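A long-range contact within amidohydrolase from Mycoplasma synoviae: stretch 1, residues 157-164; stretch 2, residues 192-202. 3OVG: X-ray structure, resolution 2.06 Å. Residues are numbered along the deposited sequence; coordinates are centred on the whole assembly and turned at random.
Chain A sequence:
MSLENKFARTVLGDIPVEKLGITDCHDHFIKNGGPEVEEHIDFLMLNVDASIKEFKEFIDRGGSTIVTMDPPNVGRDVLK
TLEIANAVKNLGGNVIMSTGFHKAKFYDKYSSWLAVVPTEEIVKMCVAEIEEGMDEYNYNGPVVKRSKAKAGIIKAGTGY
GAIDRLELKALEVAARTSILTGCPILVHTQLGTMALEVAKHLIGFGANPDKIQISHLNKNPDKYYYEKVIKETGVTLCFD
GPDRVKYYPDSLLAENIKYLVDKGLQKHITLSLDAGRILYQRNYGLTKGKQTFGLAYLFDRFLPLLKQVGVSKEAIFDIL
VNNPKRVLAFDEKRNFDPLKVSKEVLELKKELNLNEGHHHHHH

Stretch 1 (157-164) GTGYGAID
Stretch 2 192-202: GTMALEVAKHL

A tight turn and its flanking residues dock against a helix and the loop that leads into it through one direct hydrogen bond, one bridging water and an apolar patch, burying 383 Å² summed over both sides. In stretch 1 a weakly bonded strand, about Gly157 to Tyr160, leads into a type II turn from Gly159 to Ala162, its ends also joined by a weak hydrogen bond from Gly159 N to Ala162 O (3.3 Å); Tyr160 (phi/psi -72/114) precedes the left-handed Gly161 (63/23), a conformation that favours glycine, and a strand including Ile163 and Asp164 follows. In stretch 2, Thr193 is extended (-89/154), Met194, a selenomethionine, is left-handed (64/18) at the N-cap, and a helix begins at Ala195 and runs on past Leu202, with Val198 N bonded to Met194 O (2.9 Å). Register is set where Gly161 CA lies 5.4 Å from Thr193 CA. There Gly161 N donates to Thr193 OG1 (2.9 Å, 161° at the hydrogen; chi1 p), satisfying a backbone amide of the turn. Beside it, a water accepts from Thr158 OG1 (2.6 Å; chi1 p) and donates to Gly159 O (2.7 Å) and Thr193 O (2.8 Å). Tyr160 (chi1 t, chi2 70°) starts away from stretch 2, yet its ring returns to meet Thr193 obliquely, CE1 to CG2 at 3.8 Å. Met194, m at all three chi angles, lays its CG 3.6 Å from Ala162 N and its CE 3.8 Å from Ile163 CG1. Ile163 (chi1 m, chi2 t) points toward the helix and is the residue of stretch 1 most covered by stretch 2 (79 Å²); its CD1 reaches Glu197 CB (3.9 Å), Val198 CG2 (4.0 Å) and, at the ring edge, His201 CE1 (3.7 Å; chi1 m). Val198 (t) also packs its CG2 3.4 Å from Thr158 CG2, joining the apolar patch to one of the residues that hold the water.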

ATOM      1  N   GLY A 157      24.281  -9.410  11.220  1.00 14.32           N
ATOM      2  CA  GLY A 157      23.126  -8.595  11.549  1.00 16.56           C
ATOM      3  C   GLY A 157      22.024  -9.377  12.258  1.00 17.57           C
ATOM      4  O   GLY A 157      21.826 -10.546  11.974  1.00 14.42           O
ATOM      5  N   THR A 158      21.344  -8.731  13.205  1.00 17.80           N
ATOM      6  CA  THR A 158      20.210  -9.322  13.887  1.00 17.06           C
ATOM      7  C   THR A 158      18.993  -8.442  13.681  1.00 17.70           C
ATOM      8  O   THR A 158      19.112  -7.249  13.430  1.00 14.91           O
ATOM      9  CB  THR A 158      20.478  -9.516  15.376  1.00 18.20           C
ATOM     10  OG1 THR A 158      20.988  -8.303  15.919  1.00 18.49           O
ATOM     11  CG2 THR A 158      21.541 -10.606  15.556  1.00 19.08           C
ATOM     12  N   GLY A 159      17.822  -9.065  13.768  1.00 18.42           N
ATOM     13  CA  GLY A 159      16.569  -8.419  13.417  1.00 18.20           C
ATOM     14  C   GLY A 159      15.908  -7.847  14.656  1.00 19.14           C
ATOM     15  O   GLY A 159      16.511  -7.889  15.758  1.00 16.51           O
ATOM     16  N   TYR A 160      14.691  -7.304  14.482  1.00 17.81           N
ATOM     17  CA  TYR A 160      14.017  -6.589  15.563  1.00 15.10           C
ATOM     18  C   TYR A 160      13.520  -7.509  16.644  1.00 16.77           C
ATOM     19  O   TYR A 160      12.625  -8.317  16.404  1.00 14.00           O
ATOM     20  CB  TYR A 160      12.854  -5.717  15.078  1.00 18.07           C
ATOM     21  CG  TYR A 160      12.182  -5.093  16.275  1.00 16.53           C
ATOM     22  CD1 TYR A 160      12.831  -4.100  17.006  1.00 17.89           C
ATOM     23  CD2 TYR A 160      10.941  -5.550  16.732  1.00 18.22           C
ATOM     24  CE1 TYR A 160      12.247  -3.531  18.157  1.00 18.28           C
ATOM     25  CE2 TYR A 160      10.336  -4.977  17.888  1.00 19.98           C
ATOM     26  CZ  TYR A 160      11.005  -3.979  18.585  1.00 18.18           C
ATOM     27  OH  TYR A 160      10.440  -3.412  19.702  1.00 19.08           O
ATOM     28  N   GLY A 161      14.112  -7.370  17.836  1.00 15.73           N
ATOM     29  CA  GLY A 161      13.679  -8.097  19.025  1.00 15.25           C
ATOM     30  C   GLY A 161      13.844  -9.593  18.862  1.00 17.31           C
ATOM     31  O   GLY A 161      13.161 -10.365  19.521  1.00 15.98           O
ATOM     32  N   ALA A 162      14.734 -10.028  17.976  1.00 17.14           N
ATOM     33  CA  ALA A 162      14.919 -11.472  17.799  1.00 16.98           C
ATOM     34  C   ALA A 162      16.172 -11.784  17.012  1.00 18.04           C
ATOM     35  O   ALA A 162      16.605 -10.991  16.169  1.00 17.15           O
ATOM     36  CB  ALA A 162      13.724 -12.104  17.122  1.00 15.08           C
ATOM     37  N   ILE A 163      16.767 -12.936  17.319  1.00 19.11           N
ATOM     38  CA  ILE A 163      17.874 -13.445  16.514  1.00 16.13           C
ATOM     39  C   ILE A 163      17.366 -14.644  15.749  1.00 16.08           C
ATOM     40  O   ILE A 163      17.045 -15.700  16.332  1.00 16.57           O
ATOM     41  CB  ILE A 163      19.074 -13.834  17.375  1.00 15.77           C
ATOM     42  CG1 ILE A 163      19.559 -12.596  18.136  1.00 16.24           C
ATOM     43  CG2 ILE A 163      20.163 -14.448  16.477  1.00 13.78           C
ATOM     44  CD1 ILE A 163      20.802 -12.809  19.062  1.00 18.76           C
ATOM     45  N   ASP A 164      17.261 -14.454  14.439  1.00 16.13           N
ATOM     46  CA  ASP A 164      16.738 -15.475  13.554  1.00 15.98           C
ATOM     47  C   ASP A 164      17.749 -16.604  13.439  1.00 17.38           C
ATOM     48  O   ASP A 164      18.950 -16.377  13.517  1.00 17.95           O
ATOM     49  CB  ASP A 164      16.512 -14.879  12.164  1.00 16.61           C
ATOM     50  CG  ASP A 164      15.879 -15.850  11.234  1.00 17.97           C
ATOM     51  OD1 ASP A 164      14.671 -16.117  11.409  1.00 17.52           O
ATOM     52  OD2 ASP A 164      16.614 -16.379  10.359  1.00 19.08           O
ATOM     53  N   GLY A 192      18.764  -1.631  18.230  1.00 16.14           N
ATOM     54  CA  GLY A 192      19.643  -1.828  19.371  1.00 14.46           C
ATOM     55  C   GLY A 192      19.151  -2.949  20.280  1.00 16.49           C
ATOM     56  O   GLY A 192      19.491  -2.980  21.475  1.00 15.70           O
ATOM     57  N   THR A 193      18.337  -3.848  19.720  1.00 12.66           N
ATOM     58  CA  THR A 193      17.858  -5.028  20.443  1.00 14.09           C
ATOM     59  C   THR A 193      18.805  -6.244  20.305  1.00 14.93           C
ATOM     60  O   THR A 193      19.543  -6.398  19.305  1.00 12.96           O
ATOM     61  CB  THR A 193      16.446  -5.471  19.988  1.00 15.30           C
ATOM     62  OG1 THR A 193      16.474  -5.873  18.593  1.00 15.10           O
ATOM     63  CG2 THR A 193      15.401  -4.363  20.198  1.00 15.41           C
HETATM   64  N   MSE A 194      18.741  -7.112  21.316  1.00 15.32           N
HETATM   65  CA  MSE A 194      19.499  -8.369  21.357  1.00 15.52           C
HETATM   66  C   MSE A 194      21.008  -8.176  21.385  1.00 15.34           C
HETATM   67  O   MSE A 194      21.773  -9.112  21.095  1.00 14.62           O
HETATM   68  CB  MSE A 194      19.146  -9.242  20.148  1.00 16.82           C
HETATM   69  CG  MSE A 194      17.652  -9.407  19.937  1.00 16.52           C
HETATM   70 SE   MSE A 194      16.813 -10.284  21.484  1.00 27.42          SE
HETATM   71  CE  MSE A 194      17.562 -12.143  21.299  1.00 18.24           C
ATOM     72  N   ALA A 195      21.447  -6.978  21.746  1.00 15.71           N
ATOM     73  CA  ALA A 195      22.879  -6.675  21.677  1.00 16.64           C
ATOM     74  C   ALA A 195      23.674  -7.553  22.659  1.00 15.63           C
ATOM     75  O   ALA A 195      24.751  -8.054  22.336  1.00 13.97           O
ATOM     76  CB  ALA A 195      23.116  -5.219  21.950  1.00 14.78           C
ATOM     77  N   LEU A 196      23.124  -7.735  23.857  1.00 15.92           N
ATOM     78  CA  LEU A 196      23.768  -8.558  24.875  1.00 15.32           C
ATOM     79  C   LEU A 196      23.972  -9.972  24.305  1.00 16.02           C
ATOM     80  O   LEU A 196      25.020 -10.589  24.449  1.00 16.94           O
ATOM     81  CB  LEU A 196      22.863  -8.626  26.110  1.00 16.70           C
ATOM     82  CG  LEU A 196      23.362  -9.477  27.275  1.00 17.85           C
ATOM     83  CD1 LEU A 196      24.755  -8.978  27.745  1.00 16.82           C
ATOM     84  CD2 LEU A 196      22.355  -9.460  28.407  1.00 17.02           C
ATOM     85  N   GLU A 197      22.942 -10.470  23.647  1.00 15.58           N
ATOM     86  CA  GLU A 197      22.925 -11.837  23.194  1.00 16.16           C
ATOM     87  C   GLU A 197      23.860 -12.029  21.983  1.00 15.28           C
ATOM     88  O   GLU A 197      24.566 -13.012  21.911  1.00 16.48           O
ATOM     89  CB  GLU A 197      21.481 -12.269  22.907  1.00 17.09           C
ATOM     90  CG  GLU A 197      20.629 -12.466  24.196  1.00 17.56           C
ATOM     91  CD  GLU A 197      20.239 -11.140  24.837  1.00 17.43           C
ATOM     92  OE1 GLU A 197      20.086 -10.151  24.108  1.00 18.17           O
ATOM     93  OE2 GLU A 197      20.085 -11.073  26.058  1.00 20.12           O
ATOM     94  N   VAL A 198      23.882 -11.077  21.061  1.00 16.42           N
ATOM     95  CA  VAL A 198      24.877 -11.082  19.995  1.00 15.70           C
ATOM     96  C   VAL A 198      26.297 -11.212  20.590  1.00 15.06           C
ATOM     97  O   VAL A 198      27.068 -12.115  20.207  1.00 15.09           O
ATOM     98  CB  VAL A 198      24.774  -9.838  19.155  1.00 15.24           C
ATOM     99  CG1 VAL A 198      26.093  -9.639  18.373  1.00 14.97           C
ATOM    100  CG2 VAL A 198      23.563  -9.965  18.241  1.00 15.44           C
ATOM    101  N   ALA A 199      26.601 -10.359  21.563  1.00 12.90           N
ATOM    102  CA  ALA A 199      27.878 -10.399  22.300  1.00 16.32           C
ATOM    103  C   ALA A 199      28.184 -11.777  22.872  1.00 16.63           C
ATOM    104  O   ALA A 199      29.235 -12.357  22.586  1.00 19.67           O
ATOM    105  CB  ALA A 199      27.938  -9.305  23.436  1.00 13.85           C
ATOM    106  N   LYS A 200      27.263 -12.327  23.651  1.00 17.08           N
ATOM    107  CA  LYS A 200      27.504 -13.628  24.284  1.00 17.41           C
ATOM    108  C   LYS A 200      27.677 -14.736  23.270  1.00 16.47           C
ATOM    109  O   LYS A 200      28.503 -15.635  23.442  1.00 15.56           O
ATOM    110  CB  LYS A 200      26.368 -13.952  25.242  1.00 20.55           C
ATOM    111  CG  LYS A 200      26.389 -13.023  26.458  1.00 18.30           C
ATOM    112  CD  LYS A 200      24.985 -12.787  26.998  1.00 25.09           C
ATOM    113  CE  LYS A 200      24.621 -13.698  28.140  1.00 29.84           C
ATOM    114  NZ  LYS A 200      23.378 -13.193  28.862  1.00 32.46           N
ATOM    115  N   HIS A 201      26.912 -14.673  22.184  1.00 16.25           N
ATOM    116  CA  HIS A 201      27.008 -15.741  21.208  1.00 16.65           C
ATOM    117  C   HIS A 201      28.380 -15.729  20.572  1.00 16.29           C
ATOM    118  O   HIS A 201      29.034 -16.754  20.524  1.00 20.97           O
ATOM    119  CB  HIS A 201      25.879 -15.680  20.158  1.00 15.62           C
ATOM    120  CG  HIS A 201      24.524 -15.877  20.743  1.00 16.47           C
ATOM    121  ND1 HIS A 201      23.382 -15.323  20.201  1.00 18.72           N
ATOM    122  CD2 HIS A 201      24.130 -16.561  21.842  1.00 16.64           C
ATOM    123  CE1 HIS A 201      22.345 -15.656  20.946  1.00 16.32           C
ATOM    124  NE2 HIS A 201      22.773 -16.406  21.947  1.00 17.81           N
ATOM    125  N   LEU A 202      28.821 -14.577  20.096  1.00 15.34           N
ATOM    126  CA  LEU A 202      30.097 -14.493  19.393  1.00 15.02           C
ATOM    127  C   LEU A 202      31.201 -15.013  20.284  1.00 17.00           C
ATOM    128  O   LEU A 202      32.049 -15.776  19.842  1.00 17.98           O
ATOM    129  CB  LEU A 202      30.400 -13.042  18.968  1.00 13.93           C
ATOM    130  CG  LEU A 202      29.545 -12.555  17.813  1.00 16.14           C
ATOM    131  CD1 LEU A 202      29.828 -11.081  17.654  1.00 15.65           C
ATOM    132  CD2 LEU A 202      29.888 -13.324  16.536  1.00 14.70           C
TER
HETATM  133  O   HOH W   1      18.914  -6.886  16.638  1.00 14.32           O